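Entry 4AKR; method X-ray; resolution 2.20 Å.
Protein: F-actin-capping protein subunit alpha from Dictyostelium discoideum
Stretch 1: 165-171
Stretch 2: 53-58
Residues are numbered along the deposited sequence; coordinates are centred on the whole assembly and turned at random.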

# COMPACT_ATOMS: atom_id res chain seq x y z
N GLY A 165 -2.19 -5.21 -9.92
CA GLY A 165 -1.60 -3.96 -10.32
C GLY A 165 -2.43 -3.27 -11.38
O GLY A 165 -3.28 -3.89 -12.00
N ARG A 166 -2.18 -1.98 -11.56
CA ARG A 166 -2.87 -1.20 -12.57
C ARG A 166 -1.97 -0.05 -12.98
O ARG A 166 -1.16 0.43 -12.20
CB ARG A 166 -4.20 -0.63 -12.02
CG ARG A 166 -4.97 0.18 -13.07
CD ARG A 166 -6.26 0.80 -12.53
NE ARG A 166 -7.36 -0.15 -12.37
CZ ARG A 166 -7.96 -0.80 -13.37
NH1 ARG A 166 -7.57 -0.61 -14.63
NH2 ARG A 166 -8.97 -1.61 -13.11
N TRP A 167 -2.10 0.35 -14.24
CA TRP A 167 -1.35 1.46 -14.79
C TRP A 167 -2.40 2.33 -15.46
O TRP A 167 -3.18 1.86 -16.29
CB TRP A 167 -0.32 0.99 -15.83
CG TRP A 167 0.45 2.12 -16.48
CD1 TRP A 167 -0.06 3.13 -17.26
CD2 TRP A 167 1.86 2.36 -16.39
NE1 TRP A 167 0.95 3.97 -17.67
CE2 TRP A 167 2.14 3.52 -17.15
CE3 TRP A 167 2.92 1.71 -15.74
CZ2 TRP A 167 3.43 4.04 -17.28
CZ3 TRP A 167 4.21 2.23 -15.88
CH2 TRP A 167 4.44 3.38 -16.64
N ARG A 168 -2.45 3.60 -15.06
CA ARG A 168 -3.40 4.54 -15.62
C ARG A 168 -2.66 5.75 -16.19
O ARG A 168 -1.83 6.35 -15.51
CB ARG A 168 -4.38 5.02 -14.55
CG ARG A 168 -5.46 4.05 -14.18
CD ARG A 168 -6.25 4.55 -12.98
NE ARG A 168 -5.47 4.42 -11.76
CZ ARG A 168 -5.81 4.96 -10.59
NH1 ARG A 168 -6.92 5.68 -10.49
NH2 ARG A 168 -5.04 4.78 -9.53
N SER A 169 -2.97 6.10 -17.43
CA SER A 169 -2.39 7.26 -18.09
C SER A 169 -3.52 8.09 -18.66
O SER A 169 -4.41 7.57 -19.33
CB SER A 169 -1.46 6.84 -19.24
OG SER A 169 -0.25 6.30 -18.78
N VAL A 170 -3.51 9.39 -18.37
CA VAL A 170 -4.52 10.30 -18.90
C VAL A 170 -3.77 11.51 -19.44
O VAL A 170 -3.23 12.32 -18.67
CB VAL A 170 -5.53 10.76 -17.82
CG1 VAL A 170 -6.44 11.83 -18.38
CG2 VAL A 170 -6.36 9.57 -17.34
N TRP A 171 -3.72 11.61 -20.77
CA TRP A 171 -3.05 12.72 -21.44
C TRP A 171 -4.07 13.63 -22.09
O TRP A 171 -4.89 13.19 -22.90
CB TRP A 171 -2.09 12.22 -22.53
CG TRP A 171 -0.82 11.63 -22.00
CD1 TRP A 171 -0.62 10.33 -21.62
CD2 TRP A 171 0.40 12.32 -21.72
NE1 TRP A 171 0.65 10.18 -21.12
CE2 TRP A 171 1.30 11.39 -21.17
CE3 TRP A 171 0.81 13.66 -21.87
CZ2 TRP A 171 2.59 11.73 -20.77
CZ3 TRP A 171 2.10 14.00 -21.48
CH2 TRP A 171 2.97 13.04 -20.93
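Stretch 2 (53-58) TSQMVS

Stretch 2 brings the last turn of a helix, and the loop that leaves it, across one face of the strand 165-171. End to end, CA 54 to 57 runs at 118° to CA 166 to 170, so the segment lies crosswise and pairs no backbone with the strand; the nearest CA atoms, those of Arg168 and Gln55, are 7.6 Å apart. Strand alternation sets the first rule: Arg166, Arg168 and Val170 point toward the incoming segment, while Ser169 points away.

Arg168, which gives up the most surface on the strand, reaches the carbonyls of Ser54 and Gln55. Arg168 NH1 donates a hydrogen bond to Ser54 O at 2.7 Å, with that oxygen near the guanidinium plane, and Arg168 CD packs 3.7 Å from Gln55 O. Gln55, with chi1 and chi2 both m, answers Arg166: Arg166 NE donates to Gln55 OE1 at 2.7 Å. A water accepts from both Arg166 NH2 and Ser58 N, extending the polar link to Ser58.

Met56 leaves helical geometry with positive phi (54/56), and Met56 N makes a weak hydrogen bond to Thr53 O, 3.2 Å. The CA-to-CB bond of Met56 points sideways, yet the m, t, m side chain carries Met56 CE to 3.6 Å from Val170 CG2 and 3.8 Å from Arg168 CB, adding an apolar patch beside the arginine contacts.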

# COMPACT_ATOMS: atom_id res chain seq x y z
N THR A 53 -15.04 4.83 -12.21
CA THR A 53 -14.55 5.85 -13.12
C THR A 53 -13.12 6.32 -12.86
O THR A 53 -12.39 6.60 -13.80
CB THR A 53 -15.50 7.07 -13.15
OG1 THR A 53 -15.76 7.50 -11.81
CG2 THR A 53 -16.82 6.71 -13.82
N SER A 54 -12.71 6.41 -11.60
CA SER A 54 -11.35 6.86 -11.31
C SER A 54 -10.34 5.76 -11.61
O SER A 54 -9.18 6.04 -11.90
CB SER A 54 -11.23 7.34 -9.86
OG SER A 54 -11.68 6.37 -8.94
N GLN A 55 -10.78 4.51 -11.55
CA GLN A 55 -9.93 3.37 -11.86
C GLN A 55 -9.94 3.15 -13.37
O GLN A 55 -9.09 2.44 -13.92
CB GLN A 55 -10.46 2.10 -11.20
CG GLN A 55 -10.21 2.01 -9.72
CD GLN A 55 -8.76 1.70 -9.41
OE1 GLN A 55 -8.19 0.74 -9.94
NE2 GLN A 55 -8.16 2.50 -8.54
N MET A 56 -10.91 3.78 -14.04
CA MET A 56 -11.06 3.63 -15.48
C MET A 56 -11.13 2.14 -15.82
O MET A 56 -10.34 1.61 -16.60
CB MET A 56 -9.88 4.28 -16.22
CG MET A 56 -9.63 5.75 -15.86
SD MET A 56 -8.75 6.67 -17.14
CE MET A 56 -7.11 6.03 -16.99
N VAL A 57 -12.10 1.46 -15.21
CA VAL A 57 -12.31 0.05 -15.45
C VAL A 57 -12.69 -0.18 -16.92
O VAL A 57 -13.18 0.73 -17.59
CB VAL A 57 -13.44 -0.51 -14.53
CG1 VAL A 57 -13.03 -0.38 -13.06
CG2 VAL A 57 -14.75 0.25 -14.80
N SER A 58 -12.45 -1.38 -17.42
CA SER A 58 -12.76 -1.72 -18.80
C SER A 58 -14.00 -2.61 -18.85
O SER A 58 -14.32 -3.30 -17.88
CB SER A 58 -11.59 -2.44 -19.46
OG SER A 58 -11.40 -3.71 -18.87
O HOH W 1 -10.47 -2.63 -15.44